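Local coordinates for Ice-binding protein (Leucosporidium, PDB 3UYU) that binds to the surface of ice crystals and inhibits their growth, conferring freeze tolerance with low thermal hysteresis activity, at residues Leu31-Val36 and Thr64-Ala69; Asp101-Gly106 and Leu119-Ser124; Leu115-Tyr120 and Ala140-Gln145. The protein carries 2 engineered substitutions. All blocks are in the same frame, centred on the assembly; numbering follows the deposited sequence.

Interaction 1: Leu31-Val36 and Thr64-Ala69; sequences LGDIGV and TGMIYA. Engineered in segment 64-69: M66 (natural residue Leu).
D33 reaches across from 31-36 and grips the backbone of 64-69 beside G65. Its CG stands anti to the carbonyl carbon (chi1 -64°), which carries the carboxylate over to the backbone of 64-69. There OD1 of D33 accepts the N-H of M66 at 2.8 Å, in a nearly straight bond (167° at the hydrogen). The donor comes from above the carboxylate plane. OD1 of D33 also lies 3.5 Å from CA of G65. A side chain at G65 would run into this oxygen, and the backbone angles of G65 call for glycine in any case. The second oxygen, OD2 of D33, sits at the edge of the Y68 ring, 3.7 Å from CE2 of Y68. The carboxylate and ring planes are steeply inclined, at 74°. One water donates to D33 OD2 and is also hydrogen-bonded to Y68 OH. An alanine in place of D33 would probably leave the M66 N-H without its mate and this water and the Y68 hydroxyl less firmly held.

The segments follow neighbouring turns of the right-handed beta-helix and pair in parallel. Backbone bonds from G32 N to T64 O, from I34 N to M66 O, from Y68 N to I34 O and from V36 N to Y68 O join them. I34 and I67 lie side by side on one face of the sheet, CG1 to CG1 at 3.7 Å. On the same face CG2 of V36 meets CB of A69 at 3.9 Å. I44 of strand 44-45 packs against both V36 and I67. Y68 is on the other face, where T76 and L80 of helix 76-96 cover it. M66 is an engineered selenomethionine; it and Y68 touch T74 of the second subunit. Before G32 and G65, where strands 29-31 and 63-64 also pair, CD1 of L31 lies 4.0 Å from CG2 of T64.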
ATOM      1  N   LEU A  31      -0.464  16.632  15.139  1.00 10.26           N
ATOM      2  CA  LEU A  31       0.565  15.667  15.482  1.00 10.37           C
ATOM      3  C   LEU A  31       0.477  14.463  14.562  1.00  8.65           C
ATOM      4  O   LEU A  31      -0.480  13.664  14.641  1.00 11.19           O
ATOM      5  CB  LEU A  31       0.358  15.211  16.960  1.00  9.45           C
ATOM      6  CG  LEU A  31       1.322  14.107  17.452  1.00 10.01           C
ATOM      7  CD1 LEU A  31       2.767  14.337  17.317  1.00 12.46           C
ATOM      8  CD2 LEU A  31       0.969  13.755  18.918  1.00 10.81           C
ATOM      9  N   GLY A  32       1.441  14.384  13.651  1.00 10.36           N
ATOM     10  CA  GLY A  32       1.476  13.347  12.560  1.00  9.47           C
ATOM     11  C   GLY A  32       1.640  14.035  11.241  1.00 11.64           C
ATOM     12  O   GLY A  32       1.437  15.256  11.114  1.00 12.23           O
ATOM     13  N   ASP A  33       1.957  13.209  10.235  1.00  9.40           N
ATOM     14  CA  ASP A  33       2.202  13.767   8.880  1.00  9.90           C
ATOM     15  C   ASP A  33       0.919  14.186   8.211  1.00  9.34           C
ATOM     16  O   ASP A  33      -0.188  13.666   8.459  1.00 11.23           O
ATOM     17  CB  ASP A  33       2.890  12.696   8.014  1.00 10.65           C
ATOM     18  CG  ASP A  33       4.248  12.316   8.530  1.00 10.30           C
ATOM     19  OD1 ASP A  33       4.872  12.995   9.389  1.00 12.54           O
ATOM     20  OD2 ASP A  33       4.787  11.215   8.065  1.00 13.11           O
ATOM     21  N   ILE A  34       1.064  15.086   7.234  1.00 10.16           N
ATOM     22  CA  ILE A  34      -0.030  15.429   6.380  1.00 10.49           C
ATOM     23  C   ILE A  34       0.380  15.338   4.870  1.00  7.76           C
ATOM     24  O   ILE A  34       1.590  15.468   4.533  1.00  9.24           O
ATOM     25  CB  ILE A  34      -0.669  16.841   6.684  1.00 11.14           C
ATOM     26  CG1 ILE A  34       0.299  17.965   6.309  1.00 12.46           C
ATOM     27  CG2 ILE A  34      -1.097  16.952   8.206  1.00 12.50           C
ATOM     28  CD1 ILE A  34      -0.344  19.430   6.420  1.00 15.77           C
ATOM     29  N   GLY A  35      -0.637  15.070   4.058  1.00  9.26           N
ATOM     30  CA  GLY A  35      -0.405  14.866   2.611  1.00  9.53           C
ATOM     31  C   GLY A  35      -1.518  15.162   1.697  1.00 10.69           C
ATOM     32  O   GLY A  35      -2.664  15.064   2.056  1.00 11.37           O
ATOM     33  N   VAL A  36      -1.139  15.624   0.470  1.00 12.44           N
ATOM     34  CA  VAL A  36      -2.087  15.795  -0.614  1.00 12.33           C
ATOM     35  C   VAL A  36      -1.610  15.140  -1.889  1.00 11.68           C
ATOM     36  O   VAL A  36      -0.405  15.233  -2.182  1.00 11.48           O
ATOM     37  CB  VAL A  36      -2.466  17.281  -0.911  1.00 12.68           C
ATOM     38  CG1 VAL A  36      -3.093  17.942   0.352  1.00 12.03           C
ATOM     39  CG2 VAL A  36      -1.305  18.057  -1.361  1.00 14.32           C
ATOM     40  N   THR A  64       3.666  18.680  13.686  1.00 11.49           N
ATOM     41  CA  THR A  64       4.747  17.918  14.269  1.00 10.63           C
ATOM     42  C   THR A  64       4.871  16.613  13.449  1.00 12.09           C
ATOM     43  O   THR A  64       4.090  15.687  13.636  1.00 13.68           O
ATOM     44  CB  THR A  64       4.509  17.660  15.784  1.00 12.58           C
ATOM     45  OG1 THR A  64       4.483  18.937  16.445  1.00 13.05           O
ATOM     46  CG2 THR A  64       5.699  16.898  16.329  1.00 12.23           C
ATOM     47  N   GLY A  65       5.782  16.670  12.464  1.00 12.00           N
ATOM     48  CA  GLY A  65       5.881  15.600  11.440  1.00 11.16           C
ATOM     49  C   GLY A  65       6.234  16.258  10.139  1.00 11.56           C
ATOM     50  O   GLY A  65       6.877  17.326  10.127  1.00 13.43           O
HETATM   51  N   MSE A  66       5.912  15.574   9.053  1.00 13.08           N
HETATM   52  CA  MSE A  66       6.277  16.067   7.711  1.00 11.55           C
HETATM   53  C   MSE A  66       5.085  16.307   6.862  1.00 12.15           C
HETATM   54  O   MSE A  66       4.015  15.758   7.065  1.00 11.71           O
HETATM   55  CB  MSE A  66       7.140  14.993   7.010  1.00 13.58           C
HETATM   56  CG  MSE A  66       8.549  14.943   7.445  1.00 19.26           C
HETATM   57 SE   MSE A  66       8.766  14.050   9.142  1.00 23.98          SE
HETATM   58  CE  MSE A  66      10.726  13.898   9.024  1.00 21.73           C
ATOM     59  N   ILE A  67       5.278  17.135   5.826  1.00 11.13           N
ATOM     60  CA  ILE A  67       4.199  17.531   4.938  1.00 10.82           C
ATOM     61  C   ILE A  67       4.615  17.091   3.550  1.00 10.91           C
ATOM     62  O   ILE A  67       5.711  17.401   3.135  1.00 13.20           O
ATOM     63  CB  ILE A  67       4.013  19.098   4.923  1.00 12.63           C
ATOM     64  CG1 ILE A  67       3.636  19.496   6.348  1.00 17.44           C
ATOM     65  CG2 ILE A  67       2.924  19.482   3.891  1.00 10.70           C
ATOM     66  CD1 ILE A  67       3.756  20.977   6.707  1.00 18.07           C
ATOM     67  N   TYR A  68       3.704  16.439   2.881  1.00 10.08           N
ATOM     68  CA  TYR A  68       3.985  15.791   1.550  1.00 10.27           C
ATOM     69  C   TYR A  68       2.960  16.255   0.539  1.00 10.55           C
ATOM     70  O   TYR A  68       1.757  16.369   0.797  1.00 12.02           O
ATOM     71  CB  TYR A  68       3.854  14.260   1.695  1.00 10.55           C
ATOM     72  CG  TYR A  68       4.883  13.625   2.599  1.00 11.44           C
ATOM     73  CD1 TYR A  68       6.220  13.474   2.203  1.00 12.19           C
ATOM     74  CD2 TYR A  68       4.509  13.147   3.878  1.00 13.33           C
ATOM     75  CE1 TYR A  68       7.139  12.877   3.023  1.00 11.52           C
ATOM     76  CE2 TYR A  68       5.460  12.583   4.704  1.00 11.58           C
ATOM     77  CZ  TYR A  68       6.790  12.451   4.282  1.00 14.77           C
ATOM     78  OH  TYR A  68       7.736  11.855   5.089  1.00 15.97           O
ATOM     79  N   ALA A  69       3.434  16.489  -0.712  1.00 11.68           N
ATOM     80  CA  ALA A  69       2.519  16.792  -1.840  1.00 12.56           C
ATOM     81  C   ALA A  69       2.968  16.093  -3.110  1.00 11.25           C
ATOM     82  O   ALA A  69       4.136  15.708  -3.187  1.00 12.31           O
ATOM     83  CB  ALA A  69       2.477  18.326  -2.092  1.00 13.57           C
TER
HETATM   84  O   HOH W   1       7.211  10.786   7.430  1.00 22.12           O

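Interaction 2: Asp101-Gly106 and Leu119-Ser124; sequences DFLELG and LYKWTS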
ATOM      1  N   ASP A 101     -26.296  -3.325  12.543  1.00 18.70           N
ATOM      2  CA  ASP A 101     -26.916  -3.559  13.822  1.00 18.69           C
ATOM      3  C   ASP A 101     -27.944  -2.524  14.147  1.00 18.19           C
ATOM      4  O   ASP A 101     -28.886  -2.769  14.945  1.00 20.15           O
ATOM      5  CB  ASP A 101     -25.789  -3.587  14.883  1.00 17.99           C
ATOM      6  CG  ASP A 101     -24.871  -4.748  14.691  1.00 20.80           C
ATOM      7  OD1 ASP A 101     -25.370  -5.911  14.739  1.00 20.52           O
ATOM      8  OD2 ASP A 101     -23.638  -4.550  14.390  1.00 20.08           O
ATOM      9  N   PHE A 102     -27.738  -1.318  13.614  1.00 18.82           N
ATOM     10  CA  PHE A 102     -28.621  -0.179  13.806  1.00 18.03           C
ATOM     11  C   PHE A 102     -28.849   0.467  12.458  1.00 18.85           C
ATOM     12  O   PHE A 102     -27.893   0.753  11.701  1.00 18.92           O
ATOM     13  CB  PHE A 102     -28.033   0.826  14.819  1.00 18.05           C
ATOM     14  CG  PHE A 102     -27.761   0.208  16.143  1.00 18.79           C
ATOM     15  CD1 PHE A 102     -28.753   0.147  17.123  1.00 23.44           C
ATOM     16  CD2 PHE A 102     -26.515  -0.400  16.406  1.00 20.98           C
ATOM     17  CE1 PHE A 102     -28.491  -0.495  18.336  1.00 25.93           C
ATOM     18  CE2 PHE A 102     -26.253  -1.027  17.619  1.00 23.86           C
ATOM     19  CZ  PHE A 102     -27.263  -1.057  18.590  1.00 25.92           C
ATOM     20  N   LEU A 103     -30.124   0.702  12.175  1.00 18.66           N
ATOM     21  CA  LEU A 103     -30.586   1.354  10.957  1.00 19.00           C
ATOM     22  C   LEU A 103     -31.453   2.573  11.253  1.00 18.21           C
ATOM     23  O   LEU A 103     -32.539   2.525  11.870  1.00 18.94           O
ATOM     24  CB  LEU A 103     -31.306   0.356  10.089  1.00 16.84           C
ATOM     25  CG  LEU A 103     -31.670   0.718   8.623  1.00 22.22           C
ATOM     26  CD1 LEU A 103     -30.532   1.433   7.845  1.00 22.10           C
ATOM     27  CD2 LEU A 103     -32.263  -0.452   7.857  1.00 23.22           C
ATOM     28  N   GLU A 104     -30.965   3.686  10.769  1.00 17.81           N
ATOM     29  CA  GLU A 104     -31.578   4.977  10.993  1.00 17.27           C
ATOM     30  C   GLU A 104     -31.755   5.314  12.486  1.00 18.02           C
ATOM     31  O   GLU A 104     -32.744   5.912  12.882  1.00 18.00           O
ATOM     32  CB  GLU A 104     -32.943   5.094  10.268  1.00 17.59           C
ATOM     33  CG  GLU A 104     -32.943   4.504   8.856  1.00 20.55           C
ATOM     34  CD  GLU A 104     -32.010   5.264   7.837  1.00 23.09           C
ATOM     35  OE1 GLU A 104     -31.361   6.253   8.183  1.00 19.27           O
ATOM     36  OE2 GLU A 104     -31.931   4.849   6.662  1.00 25.89           O
ATOM     37  N   LEU A 105     -30.725   5.057  13.310  1.00 16.73           N
ATOM     38  CA  LEU A 105     -30.879   5.325  14.761  1.00 17.06           C
ATOM     39  C   LEU A 105     -31.132   6.812  14.976  1.00 16.61           C
ATOM     40  O   LEU A 105     -30.463   7.680  14.421  1.00 17.37           O
ATOM     41  CB  LEU A 105     -29.604   4.857  15.476  1.00 16.41           C
ATOM     42  CG  LEU A 105     -29.568   5.139  16.962  1.00 18.98           C
ATOM     43  CD1 LEU A 105     -30.542   4.255  17.761  1.00 19.39           C
ATOM     44  CD2 LEU A 105     -28.116   4.937  17.421  1.00 21.95           C
ATOM     45  N   GLY A 106     -32.145   7.119  15.805  1.00 16.85           N
ATOM     46  CA  GLY A 106     -32.463   8.505  16.123  1.00 17.64           C
ATOM     47  C   GLY A 106     -33.013   9.308  14.957  1.00 16.73           C
ATOM     48  O   GLY A 106     -33.076  10.541  15.027  1.00 18.47           O
ATOM     49  N   LEU A 119     -22.191  -2.131  13.843  1.00 13.65           N
ATOM     50  CA  LEU A 119     -22.333  -1.490  12.556  1.00 15.48           C
ATOM     51  C   LEU A 119     -23.592  -0.643  12.514  1.00 14.59           C
ATOM     52  O   LEU A 119     -24.681  -1.169  12.729  1.00 14.80           O
ATOM     53  CB  LEU A 119     -22.437  -2.553  11.510  1.00 15.74           C
ATOM     54  CG  LEU A 119     -22.128  -2.264  10.039  1.00 17.51           C
ATOM     55  CD1 LEU A 119     -22.694  -3.174   8.989  1.00 16.35           C
ATOM     56  CD2 LEU A 119     -21.347  -0.996   9.559  1.00 17.11           C
ATOM     57  N   TYR A 120     -23.419   0.670  12.350  1.00 16.01           N
ATOM     58  CA  TYR A 120     -24.495   1.657  12.363  1.00 14.98           C
ATOM     59  C   TYR A 120     -24.655   2.287  10.963  1.00 16.50           C
ATOM     60  O   TYR A 120     -23.668   2.766  10.401  1.00 17.47           O
ATOM     61  CB  TYR A 120     -24.227   2.805  13.358  1.00 16.41           C
ATOM     62  CG  TYR A 120     -24.190   2.392  14.827  1.00 14.04           C
ATOM     63  CD1 TYR A 120     -23.108   1.635  15.324  1.00 14.18           C
ATOM     64  CD2 TYR A 120     -25.152   2.854  15.729  1.00 14.83           C
ATOM     65  CE1 TYR A 120     -23.077   1.273  16.696  1.00 16.24           C
ATOM     66  CE2 TYR A 120     -25.152   2.499  17.081  1.00 15.34           C
ATOM     67  CZ  TYR A 120     -24.102   1.689  17.548  1.00 15.10           C
ATOM     68  OH  TYR A 120     -24.062   1.355  18.913  1.00 15.87           O
ATOM     69  N   LYS A 121     -25.896   2.307  10.444  1.00 14.33           N
ATOM     70  CA  LYS A 121     -26.120   2.799   9.070  1.00 14.58           C
ATOM     71  C   LYS A 121     -27.244   3.833   9.080  1.00 15.27           C
ATOM     72  O   LYS A 121     -28.296   3.622   9.710  1.00 16.24           O
ATOM     73  CB  LYS A 121     -26.534   1.658   8.142  1.00 14.71           C
ATOM     74  CG  LYS A 121     -26.713   2.092   6.689  1.00 15.83           C
ATOM     75  CD  LYS A 121     -27.056   0.893   5.794  1.00 16.71           C
ATOM     76  CE  LYS A 121     -27.372   1.434   4.405  1.00 23.29           C
ATOM     77  NZ  LYS A 121     -26.062   1.604   3.775  1.00 24.72           N
ATOM     78  N   TRP A 122     -27.051   4.895   8.301  1.00 16.34           N
ATOM     79  CA  TRP A 122     -28.117   5.866   8.011  1.00 15.93           C
ATOM     80  C   TRP A 122     -28.120   6.180   6.557  1.00 16.84           C
ATOM     81  O   TRP A 122     -27.055   6.403   5.953  1.00 17.14           O
ATOM     82  CB  TRP A 122     -27.824   7.206   8.632  1.00 14.46           C
ATOM     83  CG  TRP A 122     -27.830   7.189  10.161  1.00 13.70           C
ATOM     84  CD1 TRP A 122     -28.846   7.564  10.949  1.00 13.89           C
ATOM     85  CD2 TRP A 122     -26.743   6.794  11.030  1.00 12.62           C
ATOM     86  NE1 TRP A 122     -28.484   7.464  12.288  1.00 17.07           N
ATOM     87  CE2 TRP A 122     -27.204   6.963  12.354  1.00 14.61           C
ATOM     88  CE3 TRP A 122     -25.448   6.309  10.803  1.00 16.69           C
ATOM     89  CZ2 TRP A 122     -26.377   6.702  13.493  1.00 16.91           C
ATOM     90  CZ3 TRP A 122     -24.579   6.054  11.937  1.00 16.85           C
ATOM     91  CH2 TRP A 122     -25.079   6.203  13.249  1.00 15.34           C
ATOM     92  N   THR A 123     -29.333   6.303   5.991  1.00 17.20           N
ATOM     93  CA  THR A 123     -29.449   6.802   4.592  1.00 18.14           C
ATOM     94  C   THR A 123     -29.577   8.305   4.507  1.00 19.71           C
ATOM     95  O   THR A 123     -29.563   8.881   3.396  1.00 22.16           O
ATOM     96  CB  THR A 123     -30.597   6.136   3.784  1.00 20.24           C
ATOM     97  OG1 THR A 123     -31.843   6.424   4.419  1.00 21.03           O
ATOM     98  CG2 THR A 123     -30.419   4.677   3.694  1.00 18.10           C
ATOM     99  N   SER A 124     -29.681   8.956   5.665  1.00 18.47           N
ATOM    100  CA  SER A 124     -29.746  10.381   5.828  1.00 18.23           C
ATOM    101  C   SER A 124     -28.399  10.950   6.182  1.00 18.60           C
ATOM    102  O   SER A 124     -27.392  10.202   6.228  1.00 18.85           O
ATOM    103  CB  SER A 124     -30.733  10.728   6.980  1.00 18.24           C
ATOM    104  OG  SER A 124     -30.230  10.241   8.264  1.00 18.34           O
TER
HETATM  105  O   HOH W   2     -31.957   8.533   9.559  1.00 22.67           O
HETATM  106  O   HOH W   3     -28.065   3.848  12.544  1.00 16.06           O
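F102 and L103 run parallel to Y120 and K121, in register, at one end of the right-handed beta-helix. The O of L119 accepts two backbone N-H groups, from D101 and F102. The bond from D101 N to L119 O is 2.7 Å, while that from F102 N is longer. K121 N then donates to F102 O, and E104 N to K121 O. E104 has positive phi, and the strand pairing stops there.

D101 answers the backbone with its side chain. L119 N donates to D101 OD2 at 2.9 Å, almost straight (173°), on the anti lone pair. F102 and Y120 both hold CG anti to the carbonyl carbon (chi1 -58° and -65°), so the side chains point the same way and their rings can stack. They form an offset stack, with ring centroids 4.4 Å apart and planes nearly parallel. CD2 of F102 lies over the Y120 face, off centre. CD2 of L105 meets the edge of the same ring, 3.9 Å from Y120 CE2. The hydroxyl of Y120 bonds to V116 O. On the other face of the sheet, CD1 of L103 rests alongside the aliphatic chain of K121.

W122 NE1 donates to L105 O at 2.9 Å, on a lone pair in the carbonyl plane and close to the indole plane. A water sits over the centre of one W122 face. It accepts from L105 N and donates to K121 O, so it bridges the two segments just past E104. The E104 chain is bent at chi2, and its carboxylate clasps T123. Both oxygens accept the N-H of T123, while OE2 of E104 also takes the T123 hydroxyl, 2.7 Å from OG1. A second water donates both to OE1 of E104 and to OG of S124.

Interaction 3: Leu115-Tyr120 and Ala140-Gln145; sequences LVPGLY and ATWVFQ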
ATOM      1  N   LEU A 115     -23.124   4.502  22.698  1.00 15.00           N
ATOM      2  CA  LEU A 115     -23.187   3.551  21.600  1.00 15.84           C
ATOM      3  C   LEU A 115     -22.389   2.311  21.894  1.00 15.30           C
ATOM      4  O   LEU A 115     -21.179   2.384  22.140  1.00 14.92           O
ATOM      5  CB  LEU A 115     -22.692   4.198  20.315  1.00 16.23           C
ATOM      6  CG  LEU A 115     -23.379   5.483  19.903  1.00 17.29           C
ATOM      7  CD1 LEU A 115     -22.701   5.921  18.623  1.00 16.57           C
ATOM      8  CD2 LEU A 115     -24.850   5.157  19.699  1.00 21.27           C
ATOM      9  N   VAL A 116     -23.060   1.180  21.940  1.00 16.94           N
ATOM     10  CA  VAL A 116     -22.386  -0.102  21.984  1.00 16.47           C
ATOM     11  C   VAL A 116     -21.642  -0.410  20.676  1.00 14.39           C
ATOM     12  O   VAL A 116     -21.994   0.129  19.588  1.00 15.70           O
ATOM     13  CB  VAL A 116     -23.315  -1.289  22.349  1.00 17.47           C
ATOM     14  CG1 VAL A 116     -24.040  -0.993  23.632  1.00 23.06           C
ATOM     15  CG2 VAL A 116     -24.299  -1.600  21.213  1.00 19.48           C
ATOM     16  N   PRO A 117     -20.646  -1.300  20.712  1.00 13.44           N
ATOM     17  CA  PRO A 117     -19.975  -1.720  19.443  1.00 12.86           C
ATOM     18  C   PRO A 117     -20.902  -2.275  18.363  1.00 14.31           C
ATOM     19  O   PRO A 117     -21.935  -2.885  18.688  1.00 16.40           O
ATOM     20  CB  PRO A 117     -18.969  -2.826  19.890  1.00 12.54           C
ATOM     21  CG  PRO A 117     -18.686  -2.426  21.368  1.00 13.74           C
ATOM     22  CD  PRO A 117     -20.142  -2.096  21.854  1.00 13.62           C
ATOM     23  N   GLY A 118     -20.581  -1.998  17.114  1.00 13.41           N
ATOM     24  CA  GLY A 118     -21.412  -2.580  16.044  1.00 14.26           C
ATOM     25  C   GLY A 118     -21.355  -1.729  14.810  1.00 13.30           C
ATOM     26  O   GLY A 118     -20.544  -0.788  14.694  1.00 13.29           O
ATOM     27  N   LEU A 119     -22.191  -2.131  13.843  1.00 13.65           N
ATOM     28  CA  LEU A 119     -22.333  -1.490  12.556  1.00 15.48           C
ATOM     29  C   LEU A 119     -23.592  -0.643  12.514  1.00 14.59           C
ATOM     30  O   LEU A 119     -24.681  -1.169  12.729  1.00 14.80           O
ATOM     31  CB  LEU A 119     -22.437  -2.553  11.510  1.00 15.74           C
ATOM     32  CG  LEU A 119     -22.128  -2.264  10.039  1.00 17.51           C
ATOM     33  CD1 LEU A 119     -22.694  -3.174   8.989  1.00 16.35           C
ATOM     34  CD2 LEU A 119     -21.347  -0.996   9.559  1.00 17.11           C
ATOM     35  N   TYR A 120     -23.419   0.670  12.350  1.00 16.01           N
ATOM     36  CA  TYR A 120     -24.495   1.657  12.363  1.00 14.98           C
ATOM     37  C   TYR A 120     -24.655   2.287  10.963  1.00 16.50           C
ATOM     38  O   TYR A 120     -23.668   2.766  10.401  1.00 17.47           O
ATOM     39  CB  TYR A 120     -24.227   2.805  13.358  1.00 16.41           C
ATOM     40  CG  TYR A 120     -24.190   2.392  14.827  1.00 14.04           C
ATOM     41  CD1 TYR A 120     -23.108   1.635  15.324  1.00 14.18           C
ATOM     42  CD2 TYR A 120     -25.152   2.854  15.729  1.00 14.83           C
ATOM     43  CE1 TYR A 120     -23.077   1.273  16.696  1.00 16.24           C
ATOM     44  CE2 TYR A 120     -25.152   2.499  17.081  1.00 15.34           C
ATOM     45  CZ  TYR A 120     -24.102   1.689  17.548  1.00 15.10           C
ATOM     46  OH  TYR A 120     -24.062   1.355  18.913  1.00 15.87           O
ATOM     47  N   ALA A 140     -13.027  -3.745  20.873  1.00 13.61           N
ATOM     48  CA  ALA A 140     -14.334  -3.526  20.237  1.00 12.34           C
ATOM     49  C   ALA A 140     -14.195  -2.615  19.059  1.00 13.17           C
ATOM     50  O   ALA A 140     -13.403  -1.692  19.105  1.00 13.20           O
ATOM     51  CB  ALA A 140     -15.334  -2.964  21.172  1.00 14.19           C
ATOM     52  N   THR A 141     -15.016  -2.871  18.029  1.00 11.43           N
ATOM     53  CA  THR A 141     -15.023  -2.023  16.832  1.00 11.36           C
ATOM     54  C   THR A 141     -16.383  -1.418  16.520  1.00 11.50           C
ATOM     55  O   THR A 141     -17.452  -2.031  16.792  1.00 12.04           O
ATOM     56  CB  THR A 141     -14.495  -2.776  15.564  1.00 11.69           C
ATOM     57  OG1 THR A 141     -15.177  -4.037  15.501  1.00 12.97           O
ATOM     58  CG2 THR A 141     -12.997  -2.984  15.667  1.00 13.22           C
ATOM     59  N   TRP A 142     -16.329  -0.194  15.966  1.00 12.87           N
ATOM     60  CA  TRP A 142     -17.522   0.562  15.555  1.00 12.44           C
ATOM     61  C   TRP A 142     -17.289   1.041  14.101  1.00 12.93           C
ATOM     62  O   TRP A 142     -16.243   1.574  13.797  1.00 11.91           O
ATOM     63  CB  TRP A 142     -17.659   1.848  16.370  1.00 11.76           C
ATOM     64  CG  TRP A 142     -18.100   1.694  17.814  1.00 13.22           C
ATOM     65  CD1 TRP A 142     -19.374   1.865  18.318  1.00 11.61           C
ATOM     66  CD2 TRP A 142     -17.249   1.406  18.939  1.00 14.55           C
ATOM     67  NE1 TRP A 142     -19.352   1.708  19.702  1.00 12.15           N
ATOM     68  CE2 TRP A 142     -18.076   1.425  20.099  1.00 14.81           C
ATOM     69  CE3 TRP A 142     -15.875   1.135  19.086  1.00 15.16           C
ATOM     70  CZ2 TRP A 142     -17.579   1.172  21.403  1.00 13.05           C
ATOM     71  CZ3 TRP A 142     -15.368   0.887  20.383  1.00 10.72           C
ATOM     72  CH2 TRP A 142     -16.262   0.879  21.532  1.00 10.94           C
ATOM     73  N   VAL A 143     -18.312   0.908  13.250  1.00 12.08           N
ATOM     74  CA  VAL A 143     -18.298   1.567  11.939  1.00 12.66           C
ATOM     75  C   VAL A 143     -19.616   2.235  11.742  1.00 11.31           C
ATOM     76  O   VAL A 143     -20.659   1.583  11.997  1.00 12.31           O
ATOM     77  CB  VAL A 143     -18.077   0.543  10.780  1.00 11.22           C
ATOM     78  CG1 VAL A 143     -18.362   1.245   9.386  1.00 12.40           C
ATOM     79  CG2 VAL A 143     -16.698  -0.055  10.888  1.00 15.41           C
ATOM     80  N   PHE A 144     -19.567   3.512  11.351  1.00 11.29           N
ATOM     81  CA  PHE A 144     -20.742   4.339  10.931  1.00 12.86           C
ATOM     82  C   PHE A 144     -20.746   4.496   9.436  1.00 12.91           C
ATOM     83  O   PHE A 144     -19.732   4.853   8.843  1.00 13.93           O
ATOM     84  CB  PHE A 144     -20.656   5.719  11.624  1.00 11.21           C
ATOM     85  CG  PHE A 144     -20.499   5.542  13.125  1.00 15.97           C
ATOM     86  CD1 PHE A 144     -19.227   5.308  13.690  1.00 17.14           C
ATOM     87  CD2 PHE A 144     -21.614   5.370  13.933  1.00 17.31           C
ATOM     88  CE1 PHE A 144     -19.114   5.002  15.092  1.00 16.18           C
ATOM     89  CE2 PHE A 144     -21.508   5.114  15.297  1.00 17.38           C
ATOM     90  CZ  PHE A 144     -20.269   4.904  15.889  1.00 18.56           C
ATOM     91  N   GLN A 145     -21.883   4.128   8.842  1.00 12.66           N
ATOM     92  CA  GLN A 145     -22.093   4.295   7.395  1.00 13.64           C
ATOM     93  C   GLN A 145     -23.151   5.367   7.186  1.00 13.55           C
ATOM     94  O   GLN A 145     -24.325   5.137   7.564  1.00 14.46           O
ATOM     95  CB  GLN A 145     -22.574   2.991   6.768  1.00 14.31           C
ATOM     96  CG  GLN A 145     -21.684   1.772   7.017  1.00 15.12           C
ATOM     97  CD  GLN A 145     -22.321   0.493   6.523  1.00 15.28           C
ATOM     98  OE1 GLN A 145     -23.532   0.252   6.769  1.00 17.00           O
ATOM     99  NE2 GLN A 145     -21.523  -0.377   5.901  1.00 13.63           N
TER
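W142 and P117 meet because CG of W142 stands anti to the carbonyl carbon (chi1 -73°) and chi2, at -99°, turns the indole broadside. CA of P117 then lies over the face of the five-membered ring, 3.7 Å from its centroid, in a CH-pi contact. The same torsions bring NE1 of W142 to L115 O at 3.1 Å. This bond lies near the indole plane, but its donor stands above the carbonyl plane. CG of P117 is tight against CB of A140 at 3.4 Å.

F144 has the same chi1 setting, which lays its ring alongside that of Y120. The two planes are 29° apart and slid, so they overlap little. CE2 of F144 also meets CD1 of L115 at 3.6 Å. On the other face of the sheet, CD2 of L119 packs against both V143 CG1 and the amide of Q145, 3.5 Å from Q145 CD. The parallel strands are joined by backbone bonds from V143 N to G118 O, from Y120 N to V143 O and from Q145 N to Y120 O.

The contact is a buried step of the beta-helix between strands 118-122 and 142-146. F144 stacks on F171 of strand 169-173, and F134 of strand 132-135 meets W142 edge-to-face. NE2 of Q145 bonds to O of A94 in helix 76-96 and to O of F97 just beyond it.

Interactions 2 and 3 are neighbours. They share L119 and Y120 on strand 118-122, which pairs with 102-103 on one side and 142-146 on the other. Their centres are about 10 Å apart. W122 N and Q145 O, 2.8 Å apart, probably form a hydrogen bond between them. Interaction 1 lies across the centre of the chain, its centre about 33 Å from that of interaction 2 and about 29 Å from that of interaction 3. The inferred ice-binding residues T45, S127 and A214 lie in strands of a second parallel sheet. The V36 side chain is about 9 Å from that of T45, and the S124 side chain about 8 Å from that of S127. Interaction 3 is away from these sites.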